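Local coordinates for endonuclease 8-like L720 (Acanthamoeba polyphaga mimivirus, PDB 4MB7), which belongs to the endonuclease VIII-like (Fpg/Nei) family and combines an N-terminal part rich in strands, an H2TH domain and a zinc-binding beta hairpin, at residues E2-R7 and L221-Y226; S153-G158 and E175-V180; I183-A188 and R263-C268; E187-C192 and D209-S214. All coordinates share one frame; numbering follows the deposited sequence. Where two conformers were deposited one is given.

Interaction 1 (E2-R7 and L221-Y226); sequences EAPRIR and LLYESY. With SO4 (sulfate ion), chain C.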
# COMPACT_ATOMS: atom_id res chain seq x y z
N GLU A 2 -0.24 3.77 -3.52
CA GLU A 2 -1.14 3.67 -2.38
C GLU A 2 -2.39 2.89 -2.77
O GLU A 2 -2.56 2.54 -3.94
CB GLU A 2 -1.55 5.07 -1.92
CG GLU A 2 -2.23 5.87 -3.01
CD GLU A 2 -2.88 7.14 -2.52
OE1 GLU A 2 -2.71 7.48 -1.33
OE2 GLU A 2 -3.56 7.81 -3.32
N ALA A 3 -3.25 2.61 -1.81
CA ALA A 3 -4.52 1.94 -2.09
C ALA A 3 -5.32 2.75 -3.11
O ALA A 3 -5.27 3.98 -3.11
CB ALA A 3 -5.32 1.76 -0.81
N PRO A 4 -6.06 2.06 -4.00
CA PRO A 4 -6.20 0.60 -4.08
C PRO A 4 -5.27 -0.02 -5.13
O PRO A 4 -5.56 -1.10 -5.62
CB PRO A 4 -7.64 0.44 -4.54
CG PRO A 4 -7.84 1.61 -5.46
CD PRO A 4 -6.99 2.74 -4.92
N ARG A 5 -4.17 0.66 -5.46
CA ARG A 5 -3.24 0.16 -6.47
C ARG A 5 -2.56 -1.15 -6.04
O ARG A 5 -2.24 -1.99 -6.88
CB ARG A 5 -2.19 1.22 -6.82
CG ARG A 5 -1.18 0.80 -7.88
CD ARG A 5 -1.86 0.31 -9.16
NE ARG A 5 -2.85 1.27 -9.66
CZ ARG A 5 -3.43 1.18 -10.85
NH1 ARG A 5 -3.13 0.18 -11.67
NH2 ARG A 5 -4.32 2.09 -11.23
N ILE A 6 -2.35 -1.31 -4.74
CA ILE A 6 -1.77 -2.54 -4.23
C ILE A 6 -2.71 -3.72 -4.45
O ILE A 6 -2.29 -4.78 -4.92
CB ILE A 6 -1.40 -2.43 -2.73
CG1 ILE A 6 -0.29 -1.41 -2.52
CG2 ILE A 6 -0.96 -3.78 -2.18
CD1 ILE A 6 -0.78 -0.04 -2.11
N ARG A 7 -3.99 -3.53 -4.13
CA ARG A 7 -5.00 -4.55 -4.38
C ARG A 7 -5.10 -4.88 -5.86
O ARG A 7 -5.18 -6.05 -6.25
CB ARG A 7 -6.37 -4.08 -3.88
CG ARG A 7 -7.52 -4.97 -4.35
CD ARG A 7 -8.85 -4.55 -3.75
NE ARG A 7 -9.97 -5.17 -4.44
CZ ARG A 7 -11.14 -5.44 -3.87
NH1 ARG A 7 -11.34 -5.16 -2.59
NH2 ARG A 7 -12.11 -6.00 -4.58
N LEU A 221 -13.79 5.05 -5.41
CA LEU A 221 -13.80 5.79 -6.66
C LEU A 221 -12.58 5.46 -7.52
O LEU A 221 -12.69 5.28 -8.72
CB LEU A 221 -13.85 7.30 -6.40
CG LEU A 221 -15.17 7.87 -5.86
CD1 LEU A 221 -15.02 9.35 -5.53
CD2 LEU A 221 -16.29 7.65 -6.87
N LEU A 222 -11.41 5.39 -6.88
CA LEU A 222 -10.18 5.03 -7.57
C LEU A 222 -10.27 3.62 -8.13
O LEU A 222 -9.80 3.35 -9.24
CB LEU A 222 -8.98 5.16 -6.64
CG LEU A 222 -8.50 6.59 -6.36
CD1 LEU A 222 -7.56 6.60 -5.17
CD2 LEU A 222 -7.81 7.17 -7.58
N TYR A 223 -10.87 2.71 -7.37
CA TYR A 223 -11.02 1.33 -7.82
C TYR A 223 -12.02 1.23 -8.97
O TYR A 223 -11.81 0.49 -9.92
CB TYR A 223 -11.43 0.42 -6.67
CG TYR A 223 -11.42 -1.05 -7.04
CD1 TYR A 223 -10.22 -1.73 -7.18
CD2 TYR A 223 -12.60 -1.74 -7.26
CE1 TYR A 223 -10.19 -3.07 -7.53
CE2 TYR A 223 -12.59 -3.08 -7.60
CZ TYR A 223 -11.38 -3.74 -7.73
OH TYR A 223 -11.36 -5.07 -8.07
N GLU A 224 -13.10 2.00 -8.87
CA GLU A 224 -14.12 2.03 -9.91
C GLU A 224 -13.55 2.60 -11.20
O GLU A 224 -13.91 2.17 -12.30
CB GLU A 224 -15.33 2.84 -9.45
CG GLU A 224 -16.48 2.89 -10.46
CD GLU A 224 -17.25 1.58 -10.56
OE1 GLU A 224 -16.93 0.63 -9.83
OE2 GLU A 224 -18.19 1.52 -11.38
N SER A 225 -12.66 3.58 -11.07
CA SER A 225 -12.01 4.18 -12.23
C SER A 225 -11.16 3.15 -12.97
O SER A 225 -11.09 3.16 -14.20
CB SER A 225 -11.14 5.37 -11.80
OG SER A 225 -10.02 4.93 -11.05
N TYR A 226 -10.54 2.26 -12.20
CA TYR A 226 -9.75 1.17 -12.77
C TYR A 226 -10.64 0.17 -13.50
O TYR A 226 -10.29 -0.31 -14.57
CB TYR A 226 -8.95 0.47 -11.67
CG TYR A 226 -8.52 -0.94 -12.03
CD1 TYR A 226 -7.45 -1.15 -12.90
CD2 TYR A 226 -9.16 -2.05 -11.50
CE1 TYR A 226 -7.05 -2.43 -13.24
CE2 TYR A 226 -8.77 -3.33 -11.83
CZ TYR A 226 -7.71 -3.52 -12.70
OH TYR A 226 -7.32 -4.79 -13.03
S SO4 C . -4.60 0.79 -15.32
O1 SO4 C . -5.73 0.54 -16.24
O2 SO4 C . -3.44 1.20 -16.13
O3 SO4 C . -4.97 1.88 -14.40
O4 SO4 C . -4.26 -0.45 -14.60
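The extreme N-terminus of this Fpg/Nei-family chain, where Pro4, after a cis peptide bond, occupies the N-cap position of helix 5-13, docks against the long helix 205-230 of the H2TH domain. Two ring atoms of Pro4 do the touching: CD meets Leu222 CB at 3.6 Å, and CG lies 3.7 Å from Tyr223 N. A rigid, apolar ring suits this packing, and the Leu222 side chain crosses it at about a right angle, bringing CD1 to 4.0 Å from Ala3 O.

One helical turn on, Arg7 runs extended from CG to NE and brings its guanidinium over the Tyr223 ring, steeply tilted to it with the planes 63° apart. This is an off-centre cation-pi contact, CZ lying 4.7 Å from the ring centroid and 27° off the normal. Glu11 ties the pair together, forming a salt bridge with Arg7 NE and a hydrogen bond with Tyr223 OH.

Arg5, bent at chi2 and chi3, turns its guanidinium edge to a sulfate ion: NH1 donates to O4 over 3.2 Å and NH2 to O3, both nearly straight. The sulfate O4 also lies at the edge of the Tyr226 ring, 3.7 Å from CD1. Around this junction, Leu222 reaches Leu184 of helix 182-191, while Ile6 and Arg7 rest on Phe46 of strand 40-47.

Interaction 2 (S153-G158 and E175-V180); sequences SHLKNG and EYFPGV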
# COMPACT_ATOMS: atom_id res chain seq x y z
N SER A 153 -12.27 -0.11 16.68
CA SER A 153 -11.69 -0.31 18.00
C SER A 153 -10.20 -0.01 17.98
O SER A 153 -9.67 0.64 18.89
CB SER A 153 -11.92 -1.75 18.47
OG SER A 153 -13.30 -2.09 18.43
N HIS A 154 -9.52 -0.49 16.95
CA HIS A 154 -8.09 -0.29 16.79
C HIS A 154 -7.77 1.19 16.62
O HIS A 154 -6.82 1.70 17.20
CB HIS A 154 -7.59 -1.08 15.58
CG HIS A 154 -6.10 -1.06 15.41
ND1 HIS A 154 -5.49 -0.61 14.25
CD2 HIS A 154 -5.10 -1.43 16.24
CE1 HIS A 154 -4.18 -0.70 14.39
NE2 HIS A 154 -3.92 -1.20 15.58
N LEU A 155 -8.59 1.87 15.82
CA LEU A 155 -8.41 3.29 15.56
C LEU A 155 -8.55 4.14 16.82
O LEU A 155 -7.82 5.12 17.00
CB LEU A 155 -9.40 3.77 14.50
CG LEU A 155 -9.34 5.26 14.15
CD1 LEU A 155 -7.97 5.62 13.61
CD2 LEU A 155 -10.42 5.63 13.15
N LYS A 156 -9.47 3.75 17.69
CA LYS A 156 -9.70 4.49 18.94
C LYS A 156 -8.47 4.46 19.85
O LYS A 156 -8.19 5.43 20.55
CB LYS A 156 -10.93 3.95 19.67
CG LYS A 156 -12.23 4.19 18.93
CD LYS A 156 -13.43 3.69 19.73
CE LYS A 156 -14.69 3.69 18.87
NZ LYS A 156 -14.96 5.02 18.27
N ASN A 157 -7.74 3.35 19.83
CA ASN A 157 -6.50 3.25 20.59
C ASN A 157 -5.43 4.18 20.03
O ASN A 157 -4.71 4.84 20.78
CB ASN A 157 -5.98 1.81 20.62
CG ASN A 157 -6.80 0.92 21.54
OD1 ASN A 157 -7.40 1.40 22.51
ND2 ASN A 157 -6.82 -0.37 21.25
N GLY A 158 -5.33 4.24 18.70
CA GLY A 158 -4.34 5.07 18.04
C GLY A 158 -4.59 6.55 18.21
O GLY A 158 -3.65 7.35 18.25
N GLU A 175 0.34 1.66 10.68
CA GLU A 175 -0.18 0.72 11.66
C GLU A 175 -1.70 0.86 11.75
O GLU A 175 -2.41 -0.13 11.96
CB GLU A 175 0.46 0.95 13.03
CG GLU A 175 -0.09 0.05 14.12
CD GLU A 175 0.65 0.20 15.43
OE1 GLU A 175 1.69 0.89 15.45
OE2 GLU A 175 0.19 -0.36 16.45
N TYR A 176 -2.19 2.08 11.56
CA TYR A 176 -3.61 2.37 11.74
C TYR A 176 -4.36 2.60 10.42
O TYR A 176 -5.55 2.31 10.32
CB TYR A 176 -3.80 3.55 12.69
CG TYR A 176 -3.30 3.25 14.08
CD1 TYR A 176 -4.09 2.53 14.97
CD2 TYR A 176 -2.05 3.67 14.51
CE1 TYR A 176 -3.64 2.23 16.24
CE2 TYR A 176 -1.59 3.38 15.78
CZ TYR A 176 -2.39 2.66 16.64
OH TYR A 176 -1.95 2.37 17.91
N PHE A 177 -3.65 3.11 9.42
CA PHE A 177 -4.23 3.29 8.09
C PHE A 177 -3.35 2.65 7.02
O PHE A 177 -2.86 3.34 6.12
CB PHE A 177 -4.42 4.77 7.78
CG PHE A 177 -5.40 5.47 8.69
CD1 PHE A 177 -4.97 6.07 9.86
CD2 PHE A 177 -6.74 5.52 8.36
CE1 PHE A 177 -5.87 6.71 10.69
CE2 PHE A 177 -7.65 6.15 9.19
CZ PHE A 177 -7.21 6.75 10.36
N PRO A 178 -3.16 1.32 7.09
CA PRO A 178 -2.29 0.66 6.11
C PRO A 178 -2.85 0.79 4.69
O PRO A 178 -3.98 0.38 4.44
CB PRO A 178 -2.28 -0.80 6.56
CG PRO A 178 -3.56 -0.97 7.31
CD PRO A 178 -3.81 0.34 7.99
N GLY A 179 -2.06 1.35 3.79
CA GLY A 179 -2.49 1.52 2.41
C GLY A 179 -2.73 2.98 2.05
O GLY A 179 -2.66 3.36 0.88
N VAL A 180 -3.01 3.79 3.06
CA VAL A 180 -3.25 5.21 2.84
C VAL A 180 -1.95 5.95 2.55
O VAL A 180 -0.98 5.83 3.29
CB VAL A 180 -3.96 5.85 4.05
CG1 VAL A 180 -4.09 7.36 3.86
CG2 VAL A 180 -5.32 5.22 4.25
O HOH W 1 -7.21 1.23 12.67
O HOH W 2 -1.37 -2.56 15.56
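A turn of helix 148-161 faces the irregular segment 175-180, whose second half is a type II beta turn from Phe177 to Val180; the backbones come nearest at Leu155 and Tyr176, whose CA atoms are 6.2 Å apart. Gly179 takes a positive phi (111°) in the third position of the turn, a conformation that glycine adopts easily.

Tyr176 is the centre of the contact. His154, with CG anti to its backbone N, lays its imidazole against the tyrosine in an offset stack, centroids 4.5 Å apart and planes at 25°, so that Tyr176 CD1 sits over the imidazole face near its rim. Farther along the helix, Gly158 CA lies over one face of the Tyr176 ring, 3.7 Å from the centroid, in a CH-pi contact; having no side chain, Gly158 lets the ring settle directly on the backbone. His154 and Glu175 CG lie on the side away from Gly158 CA, so the tyrosine is held between imidazole and glycine.

Both nitrogens of His154 are served by water: one water joins ND1 to Tyr176 O, the other joins NE2 to Glu175 OE2. The carboxylate oxygen OE2 lies 4.3 Å from NE2, which may favour a protonated imidazole. At the imidazole edge, CE1 approaches Glu175 O to 3.1 Å. Deeper in, Leu155 CD1 touches Phe177 CZ at 3.5 Å, while Phe170 meets Phe177 edge-to-face and Tyr139 stacks on His154.

The loop between helix 167-171 and helix 182-191, with its Pro-Gly turn, is consistent with the helix-two-turns-helix motif of the Fpg/Nei family.

Interaction 3 (I183-A188 and R263-C268); sequences ILQQEA and RMTTWC. With ZN (zinc ion), chain B; SO4 (sulfate ion), chain D.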
# COMPACT_ATOMS: atom_id res chain seq x y z
N ILE A 183 -1.74 11.14 -1.48
CA ILE A 183 -2.88 11.63 -2.24
C ILE A 183 -4.19 11.44 -1.47
O ILE A 183 -5.00 12.35 -1.37
CB ILE A 183 -2.98 10.97 -3.62
CG1 ILE A 183 -1.76 11.33 -4.48
CG2 ILE A 183 -4.26 11.39 -4.33
CD1 ILE A 183 -1.82 10.80 -5.89
N LEU A 184 -4.37 10.24 -0.92
CA LEU A 184 -5.58 9.90 -0.18
C LEU A 184 -5.79 10.79 1.05
O LEU A 184 -6.90 11.28 1.28
CB LEU A 184 -5.56 8.44 0.26
CG LEU A 184 -5.94 7.39 -0.79
CD1 LEU A 184 -5.63 5.99 -0.29
CD2 LEU A 184 -7.42 7.52 -1.16
N GLN A 185 -4.74 10.99 1.83
CA GLN A 185 -4.85 11.74 3.07
C GLN A 185 -5.30 13.19 2.85
O GLN A 185 -6.13 13.70 3.60
CB GLN A 185 -3.54 11.67 3.88
CG GLN A 185 -2.33 12.29 3.21
CD GLN A 185 -2.13 13.74 3.61
OE1 GLN A 185 -2.80 14.26 4.50
NE2 GLN A 185 -1.19 14.42 2.95
N GLN A 186 -4.77 13.84 1.82
CA GLN A 186 -5.11 15.24 1.58
C GLN A 186 -6.44 15.42 0.85
O GLN A 186 -7.14 16.41 1.06
CB GLN A 186 -3.97 15.98 0.85
CG GLN A 186 -3.63 15.44 -0.52
CD GLN A 186 -2.31 15.99 -1.03
OE1 GLN A 186 -2.27 16.97 -1.78
NE2 GLN A 186 -1.21 15.37 -0.62
N GLU A 187 -6.79 14.45 0.01
CA GLU A 187 -8.09 14.46 -0.65
C GLU A 187 -9.21 14.27 0.38
O GLU A 187 -10.25 14.91 0.31
CB GLU A 187 -8.18 13.38 -1.72
CG GLU A 187 -7.43 13.71 -3.01
CD GLU A 187 -8.08 14.82 -3.80
OE1 GLU A 187 -9.33 14.93 -3.76
OE2 GLU A 187 -7.35 15.59 -4.45
N ALA A 188 -8.97 13.38 1.34
CA ALA A 188 -9.94 13.11 2.39
C ALA A 188 -10.09 14.31 3.32
O ALA A 188 -11.19 14.66 3.72
CB ALA A 188 -9.54 11.88 3.18
N ARG A 263 5.74 15.25 4.22
CA ARG A 263 5.02 15.20 2.95
C ARG A 263 4.12 16.37 2.36
O ARG A 263 3.37 17.20 2.97
CB ARG A 263 4.02 14.04 2.96
CG ARG A 263 4.56 12.75 3.53
CD ARG A 263 5.74 12.26 2.71
NE ARG A 263 5.38 11.99 1.32
CZ ARG A 263 4.80 10.87 0.90
NH1 ARG A 263 4.49 9.92 1.77
NH2 ARG A 263 4.51 10.72 -0.38
N MET A 264 4.32 16.53 1.07
CA MET A 264 3.87 17.76 0.46
C MET A 264 2.36 17.70 0.38
O MET A 264 1.80 16.84 -0.29
CB MET A 264 4.46 17.85 -0.94
CG MET A 264 4.05 19.07 -1.74
SD MET A 264 4.89 20.59 -1.24
CE MET A 264 6.57 20.02 -0.97
N THR A 265 1.69 18.64 1.05
CA THR A 265 0.23 18.61 1.12
C THR A 265 -0.39 19.91 0.61
O THR A 265 0.04 21.00 0.99
CB THR A 265 -0.25 18.39 2.57
OG1 THR A 265 0.36 17.20 3.11
CG2 THR A 265 -1.76 18.25 2.64
N THR A 266 -1.39 19.78 -0.25
CA THR A 266 -2.16 20.93 -0.72
C THR A 266 -3.47 21.01 0.04
O THR A 266 -4.21 20.03 0.12
CB THR A 266 -2.46 20.84 -2.22
OG1 THR A 266 -1.24 20.89 -2.97
CG2 THR A 266 -3.36 21.99 -2.66
N TRP A 267 -3.76 22.17 0.62
CA TRP A 267 -5.02 22.37 1.33
C TRP A 267 -5.56 23.78 1.11
O TRP A 267 -4.82 24.71 0.82
CB TRP A 267 -4.85 22.10 2.83
CG TRP A 267 -4.13 23.18 3.58
CD1 TRP A 267 -4.68 24.31 4.13
CD2 TRP A 267 -2.73 23.24 3.88
NE1 TRP A 267 -3.71 25.06 4.75
CE2 TRP A 267 -2.50 24.43 4.61
CE3 TRP A 267 -1.64 22.41 3.60
CZ2 TRP A 267 -1.24 24.80 5.06
CZ3 TRP A 267 -0.38 22.78 4.05
CH2 TRP A 267 -0.19 23.96 4.78
N CYS A 268 -6.88 23.92 1.25
CA CYS A 268 -7.52 25.22 1.15
C CYS A 268 -7.70 25.81 2.54
O CYS A 268 -8.40 25.24 3.38
CB CYS A 268 -8.87 25.09 0.45
SG CYS A 268 -9.80 26.64 0.39
ZN ZN B . -11.61 26.48 -0.95
S SO4 D . 2.87 7.76 -0.54
O1 SO4 D . 2.43 6.37 -0.59
O2 SO4 D . 4.29 7.83 -0.90
O3 SO4 D . 2.09 8.56 -1.49
O4 SO4 D . 2.69 8.29 0.80
O HOH W 3 -6.07 18.74 2.07
O HOH W 4 -0.87 18.32 -3.66
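Helix 182-191 runs roughly parallel to strand 263-267, 23° between N-to-C directions and 8.4 Å between the short axes at their closest, with Gln186 facing Thr265. Two glutamines span the gap, both with CG in the crowded position between backbone N and carbonyl carbon. Gln185 bends at chi2 and gives an N-H, in its amide plane, to Thr265 OG1 at 3.2 Å. That hydroxyl donates its hydrogen bond to Arg263 O at 3.0 Å, from above the carbonyl plane, so its rotation is fixed. Gln186 extends over the strand and reads its backbone as another peptide would, through two weak bonds: Thr266 N to OE1 (3.3 Å) and NE2 to Met264 O (3.4 Å). Thr265 CG2 packs against Gln186 CB at 3.6 Å. Asn182 accepts from NE2 of both glutamines.

The strand belongs to the beta-hairpin zinc finger, paired with strand 254-258, and the glutamines fasten this hairpin to the H2TH helix. Waters join Gln186 O to Thr266 O and Gln186 OE1 to Thr266 OG1. At one end Arg263 NH1 donates to a sulfate O4 at 2.6 Å; at the other Cys268 SG binds zinc at 2.3 Å, beside Cys247, His251 and Cys271.

Interaction 4 (E187-C192 and D209-S214); sequences EALYDC and DCLCNS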
# COMPACT_ATOMS: atom_id res chain seq x y z
N GLU A 187 -6.79 14.45 0.01
CA GLU A 187 -8.09 14.46 -0.65
C GLU A 187 -9.21 14.27 0.38
O GLU A 187 -10.25 14.91 0.31
CB GLU A 187 -8.18 13.38 -1.72
CG GLU A 187 -7.43 13.71 -3.01
CD GLU A 187 -8.08 14.82 -3.80
OE1 GLU A 187 -9.33 14.93 -3.76
OE2 GLU A 187 -7.35 15.59 -4.45
N ALA A 188 -8.97 13.38 1.34
CA ALA A 188 -9.94 13.11 2.39
C ALA A 188 -10.09 14.31 3.32
O ALA A 188 -11.19 14.66 3.72
CB ALA A 188 -9.54 11.88 3.18
N LEU A 189 -8.96 14.94 3.65
CA LEU A 189 -8.97 16.09 4.53
C LEU A 189 -9.73 17.27 3.93
O LEU A 189 -10.42 17.99 4.65
CB LEU A 189 -7.54 16.50 4.91
CG LEU A 189 -6.88 15.63 5.98
CD1 LEU A 189 -5.42 15.99 6.17
CD2 LEU A 189 -7.64 15.73 7.30
N TYR A 190 -9.61 17.46 2.62
CA TYR A 190 -10.37 18.50 1.95
C TYR A 190 -11.86 18.16 1.91
O TYR A 190 -12.71 19.02 2.10
CB TYR A 190 -9.87 18.76 0.53
CG TYR A 190 -10.76 19.74 -0.20
CD1 TYR A 190 -10.70 21.10 0.09
CD2 TYR A 190 -11.67 19.31 -1.15
CE1 TYR A 190 -11.52 22.00 -0.56
CE2 TYR A 190 -12.50 20.20 -1.81
CZ TYR A 190 -12.42 21.55 -1.50
OH TYR A 190 -13.23 22.46 -2.14
N ASP A 191 -12.15 16.89 1.66
CA ASP A 191 -13.52 16.40 1.58
C ASP A 191 -14.26 16.62 2.90
O ASP A 191 -15.48 16.81 2.92
CB ASP A 191 -13.53 14.92 1.20
CG ASP A 191 -14.88 14.43 0.73
OD1 ASP A 191 -15.68 15.26 0.23
OD2 ASP A 191 -15.15 13.22 0.85
N CYS A 192 -13.51 16.59 4.00
CA CYS A 192 -14.09 16.73 5.33
C CYS A 192 -13.83 18.11 5.94
O CYS A 192 -14.13 18.33 7.11
CB CYS A 192 -13.56 15.64 6.26
SG CYS A 192 -13.87 13.96 5.68
N ASP A 209 -15.09 9.82 12.15
CA ASP A 209 -15.96 8.93 11.40
C ASP A 209 -16.09 9.46 9.98
O ASP A 209 -16.09 8.70 9.02
CB ASP A 209 -17.34 8.84 12.06
CG ASP A 209 -18.28 7.91 11.33
OD1 ASP A 209 -18.20 6.68 11.55
OD2 ASP A 209 -19.11 8.40 10.54
N CYS A 210 -16.16 10.78 9.87
CA CYS A 210 -16.25 11.45 8.58
C CYS A 210 -15.01 11.18 7.73
O CYS A 210 -15.13 10.91 6.53
CB CYS A 210 -16.43 12.96 8.79
SG CYS A 210 -16.94 13.86 7.32
N LEU A 211 -13.84 11.25 8.34
CA LEU A 211 -12.58 10.99 7.65
C LEU A 211 -12.48 9.57 7.11
O LEU A 211 -12.04 9.35 5.99
CB LEU A 211 -11.38 11.27 8.57
CG LEU A 211 -10.82 12.69 8.56
CD1 LEU A 211 -9.67 12.82 9.54
CD2 LEU A 211 -10.39 13.08 7.16
N CYS A 212 -12.90 8.61 7.93
CA CYS A 212 -12.85 7.20 7.53
C CYS A 212 -13.79 6.91 6.37
O CYS A 212 -13.45 6.17 5.46
CB CYS A 212 -13.17 6.29 8.72
SG CYS A 212 -11.96 6.38 10.05
N ASN A 213 -14.98 7.50 6.41
CA ASN A 213 -15.94 7.35 5.32
C ASN A 213 -15.41 7.97 4.03
O ASN A 213 -15.58 7.41 2.95
CB ASN A 213 -17.29 7.95 5.69
CG ASN A 213 -18.03 7.15 6.75
OD1 ASN A 213 -18.32 7.65 7.83
ND2 ASN A 213 -18.32 5.90 6.45
N SER A 214 -14.77 9.13 4.17
CA SER A 214 -14.20 9.83 3.03
C SER A 214 -13.07 9.02 2.40
O SER A 214 -13.00 8.89 1.18
CB SER A 214 -13.68 11.20 3.45
OG SER A 214 -13.06 11.87 2.36
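Where helix 182-191 meets helix 205-230, the short axes approach to 8.9 Å at a steep 127°, and small residues occupy the closest point. Ala188 and Ser214 have CA atoms just 5.4 Å apart: the methyl of one and the slim hydroxymethyl of the other let the backbones close in, Ser214 OG sitting 3.4 Å from Ala188 CA.

Leu211 sends CD2 into the hollow between Ala188, Leu189 and Cys192, where it touches Leu189 CD2 at 3.8 Å and Cys192 SG at 3.9 Å. In return, the sulfur of Cys192, just past the helix end, fits into the hollow between Cys210, Leu211 and Ser214, where it meets Cys210 O at 3.4 Å and also touches Leu211 CA and Ser214 CB. This interlocking of apolar bumps and dips joins two helices of the H2TH domain. The thiol sulfur suits the spot, being compact and tolerant of both carbon and carbonyl neighbours. Cys210 SG lies 3.5 Å from Cys192 SG, a non-bonded contact rather than a disulfide.

On the flank away from Leu211, Ser214 OG, anti to its backbone N, donates to Asp191 OD2 at 2.9 Å, using the anti lone pair of that oxygen. The carboxylate is further held by salt bridges, OD2 to Lys217 and OD1 to Arg240.

The four contacts converge on the H2TH domain. Interaction 1 closes a long loop from the N-terminus to helix 205-230, and interactions 2 and 4 are nested inside it, while interaction 3 crosses it by running on to the C-terminal hairpin. Helix 182-191 serves interactions 3 and 4, whose centres are about 11 Å apart, and helix 205-230 serves 1 and 4, about 17 Å apart. Interaction 1 meets interaction 2 through Ala3 N, probably hydrogen-bonded to Gly179 O at 2.8 Å, and interaction 3 through Glu2 OE1 and Leu184 N. Leu155 touches Cys212 between 2 and 4. N-terminus, helical core and zinc hairpin are thereby joined in one continuous body.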